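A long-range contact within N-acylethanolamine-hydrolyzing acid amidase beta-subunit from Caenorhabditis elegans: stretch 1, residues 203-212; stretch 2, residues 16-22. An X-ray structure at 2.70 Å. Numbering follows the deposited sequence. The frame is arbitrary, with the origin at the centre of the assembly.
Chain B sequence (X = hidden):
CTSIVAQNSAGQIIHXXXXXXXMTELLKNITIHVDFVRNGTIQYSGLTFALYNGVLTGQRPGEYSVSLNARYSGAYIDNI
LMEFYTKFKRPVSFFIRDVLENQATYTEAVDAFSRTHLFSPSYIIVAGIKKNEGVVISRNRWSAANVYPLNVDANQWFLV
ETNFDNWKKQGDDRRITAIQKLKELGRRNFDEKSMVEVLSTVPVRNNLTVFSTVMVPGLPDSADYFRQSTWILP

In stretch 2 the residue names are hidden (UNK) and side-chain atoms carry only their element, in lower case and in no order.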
# COMPACT_ATOMS: atom_id res chain seq x y z
N PRO B 203 -2.24 -15.79 13.03
CA PRO B 203 -1.59 -14.48 13.17
C PRO B 203 -1.62 -13.60 11.92
O PRO B 203 -0.85 -12.64 11.86
CB PRO B 203 -0.15 -14.86 13.50
CG PRO B 203 0.06 -16.21 12.83
CD PRO B 203 -1.31 -16.76 12.45
N VAL B 204 -2.47 -13.92 10.93
CA VAL B 204 -2.67 -13.01 9.81
C VAL B 204 -3.05 -11.63 10.35
O VAL B 204 -2.51 -10.60 9.94
CB VAL B 204 -3.74 -13.55 8.84
CG1 VAL B 204 -3.79 -12.71 7.57
CG2 VAL B 204 -3.49 -15.01 8.51
N ARG B 205 -4.01 -11.60 11.27
CA ARG B 205 -4.20 -10.48 12.16
C ARG B 205 -3.30 -10.68 13.37
O ARG B 205 -3.23 -11.78 13.92
CB ARG B 205 -5.67 -10.37 12.59
CG ARG B 205 -5.90 -9.58 13.87
CD ARG B 205 -7.39 -9.49 14.19
NE ARG B 205 -7.97 -10.79 14.54
CZ ARG B 205 -8.09 -11.26 15.78
NH1 ARG B 205 -7.67 -10.55 16.81
NH2 ARG B 205 -8.64 -12.45 15.98
N ASN B 206 -2.60 -9.62 13.79
CA ASN B 206 -1.63 -9.73 14.87
C ASN B 206 -1.49 -8.37 15.54
O ASN B 206 -2.19 -7.41 15.22
CB ASN B 206 -0.30 -10.25 14.34
CG ASN B 206 0.24 -9.41 13.22
OD1 ASN B 206 0.70 -8.30 13.45
ND2 ASN B 206 0.18 -9.94 11.99
N ASN B 207 -0.56 -8.29 16.50
CA ASN B 207 -0.41 -7.08 17.30
C ASN B 207 -0.01 -5.87 16.46
O ASN B 207 -0.27 -4.73 16.85
CB ASN B 207 0.62 -7.31 18.41
CG ASN B 207 0.12 -8.25 19.48
OD1 ASN B 207 -1.08 -8.30 19.77
ND2 ASN B 207 1.04 -9.01 20.08
N LEU B 208 0.66 -6.09 15.33
CA LEU B 208 1.12 -4.99 14.49
C LEU B 208 0.13 -4.62 13.39
O LEU B 208 0.37 -3.65 12.67
CB LEU B 208 2.47 -5.35 13.85
CG LEU B 208 3.57 -5.69 14.85
CD1 LEU B 208 4.86 -5.95 14.12
CD2 LEU B 208 3.76 -4.59 15.88
N THR B 209 -0.98 -5.34 13.26
CA THR B 209 -1.91 -5.07 12.18
C THR B 209 -2.62 -3.74 12.42
O THR B 209 -3.27 -3.55 13.45
CB THR B 209 -2.93 -6.21 12.05
OG1 THR B 209 -2.24 -7.46 11.96
CG2 THR B 209 -3.78 -6.02 10.81
N VAL B 210 -2.46 -2.81 11.47
CA VAL B 210 -3.12 -1.51 11.57
C VAL B 210 -4.55 -1.60 11.07
O VAL B 210 -5.50 -1.23 11.78
CB VAL B 210 -2.32 -0.44 10.80
CG1 VAL B 210 -3.09 0.88 10.74
CG2 VAL B 210 -0.97 -0.23 11.45
N PHE B 211 -4.73 -2.06 9.83
CA PHE B 211 -6.06 -2.21 9.27
C PHE B 211 -6.15 -3.47 8.44
O PHE B 211 -5.14 -4.04 8.01
CB PHE B 211 -6.47 -1.00 8.41
CG PHE B 211 -5.62 -0.80 7.17
CD1 PHE B 211 -5.79 -1.60 6.06
CD2 PHE B 211 -4.71 0.24 7.11
CE1 PHE B 211 -5.03 -1.41 4.93
CE2 PHE B 211 -3.96 0.45 5.97
CZ PHE B 211 -4.12 -0.37 4.88
N SER B 212 -7.38 -3.90 8.22
CA SER B 212 -7.73 -4.97 7.30
C SER B 212 -8.73 -4.40 6.30
O SER B 212 -9.63 -3.65 6.68
CB SER B 212 -8.34 -6.17 8.02
OG SER B 212 -7.44 -6.78 8.92
N UNK B 16 -7.88 -9.11 -0.68
CA UNK B 16 -7.79 -8.86 0.75
C UNK B 16 -6.40 -8.38 1.11
O UNK B 16 -5.41 -8.81 0.52
N UNK B 17 -6.33 -7.50 2.10
CA UNK B 17 -5.06 -6.87 2.45
C UNK B 17 -5.04 -6.52 3.92
O UNK B 17 -5.91 -5.80 4.41
c UNK B 17 -2.94 -4.23 2.52
n UNK B 17 -0.91 -2.86 1.10
c UNK B 17 -0.58 -3.67 2.10
c UNK B 17 -3.36 -5.23 1.47
n UNK B 17 -1.51 -4.31 2.78
n UNK B 17 0.70 -3.83 2.42
c UNK B 17 -4.83 -5.62 1.59
N UNK B 18 -4.01 -6.99 4.62
CA UNK B 18 -3.70 -6.56 5.97
C UNK B 18 -2.42 -5.74 5.93
O UNK B 18 -1.47 -6.10 5.24
c UNK B 18 -3.52 -7.75 6.92
c UNK B 18 -4.83 -8.30 7.44
o UNK B 18 -5.91 -7.90 6.99
n UNK B 18 -4.75 -9.22 8.38
N UNK B 19 -2.41 -4.62 6.65
CA UNK B 19 -1.24 -3.76 6.75
C UNK B 19 -0.65 -3.90 8.15
O UNK B 19 -1.29 -3.52 9.14
c UNK B 19 -0.36 -1.41 6.42
c UNK B 19 -1.59 -2.31 6.46
c UNK B 19 -0.67 -0.03 6.98
c UNK B 19 0.17 -1.33 5.00
N UNK B 20 0.56 -4.45 8.23
CA UNK B 20 1.28 -4.55 9.49
C UNK B 20 2.37 -3.48 9.54
O UNK B 20 3.17 -3.34 8.61
o UNK B 20 -0.30 -6.81 10.14
o UNK B 20 1.15 -8.19 9.25
c UNK B 20 1.90 -5.95 9.67
c UNK B 20 0.84 -7.06 9.69
N UNK B 21 2.39 -2.73 10.63
CA UNK B 21 3.23 -1.55 10.77
C UNK B 21 3.76 -1.52 12.19
O UNK B 21 2.98 -1.64 13.14
c UNK B 21 4.22 3.06 10.43
c UNK B 21 3.58 1.03 8.66
o UNK B 21 5.28 4.27 8.68
c UNK B 21 3.20 0.91 10.00
c UNK B 21 4.59 3.15 9.11
c UNK B 21 4.27 2.14 8.22
c UNK B 21 2.42 -0.29 10.48
c UNK B 21 3.52 1.95 10.87
N UNK B 22 5.08 -1.37 12.34
CA UNK B 22 5.68 -1.41 13.67
C UNK B 22 5.16 -0.28 14.55
O UNK B 22 4.99 -0.44 15.76
o UNK B 22 8.21 -0.99 15.68
c UNK B 22 7.20 -1.33 13.56
o UNK B 22 8.11 -3.05 14.90
c UNK B 22 7.89 -1.82 14.80
O HOH W 1 -0.70 -9.81 8.12

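Position 16 has backbone atoms and nothing beyond CA, and it makes no contact with stretch 1, so it is Gly16. It lies in the strand.

Position 17 carries seven side-chain atoms: three carbons in a row, a nitrogen, then a carbon bearing two more nitrogens. The third carbon lies 4.3 Å from CE1 of Phe211. This guanidinium makes it Arg17. Its CA-to-CB bond points sideways, and the carbon near Phe211 is CD, while NE donates to the backbone O of position 18 at 3.0 Å. The other two nitrogens find partners elsewhere in the structure, so the charged group lies buried without being left unsatisfied.

At position 18 two carbons end in one oxygen and one nitrogen, the mark of a primary amide; the oxygen lies 2.7 Å from OG of Ser212 and the nitrogen 3.1 Å from the backbone O of Val204. This is Asn18. Both functions are used: OD1 accepts from Ser212, and ND2 donates to Val204. An amide suits this place because it offers an acceptor and a donor at once, tying the strand of stretch 1 to the loop that precedes it.

Position 19 has four carbons forked at the second and no polar atom. Its CB sits over one face of the Phe211 ring, 3.7 Å from the centroid and 19° off the normal, a CH-pi contact. This is Leu19. Its CD2 approaches CE2 of Phe211 to 3.5 Å and CB of Val210 to 4.2 Å. A branched aliphatic chain suits a buried site bordered by an aromatic ring and a valine.

Two carbons at position 20, the second bearing two oxygens, form a short carboxylate; one oxygen lies 2.7 Å from OG1 of Thr209, the other 3.4 Å from ND2 of Asn206. This is Asp20. OD2 accepts the hydrogen bond from Thr209. OD1 receives a weak one from Asn206 and also accepts a hydrogen bond from a water, its O 2.7 Å from OD1, which donates as well to O of Val204, likewise at 2.7 Å. With acceptors alone, a carboxylate answers this cluster of donors well.

A single carbon leads to a six-carbon ring with one oxygen at position 21. Its CB packs 3.5 Å from CG2 of Val210, but the ring leads away from stretch 1. This is Tyr21; the nearby contact is made by the root of the side chain.

Position 22 again shows two carbons and two oxygens, one oxygen 4.4 Å from CD1 of Leu208: Asp22. Its CB points away, and that oxygen is OD2; OD1 bonds elsewhere in the structure.

The contact works as antiparallel pairing across 184 or more residues of sequence. Backbone bonds run from N of Val210 to O of Leu19 (2.7 Å), from N of Leu19 to O of Phe211 (3.1 Å) and from N of Tyr21 to O of Leu208 (3.0 Å), the last carrying the pairing past the strand into the turn. Asn18 and Asp20 share a polar face with Ser212 and Thr209, whereas Leu19 meets Phe211 on the other. Together the stretches bury 622 Å².

Stretch 2, residues 16-22: GRNLDYD
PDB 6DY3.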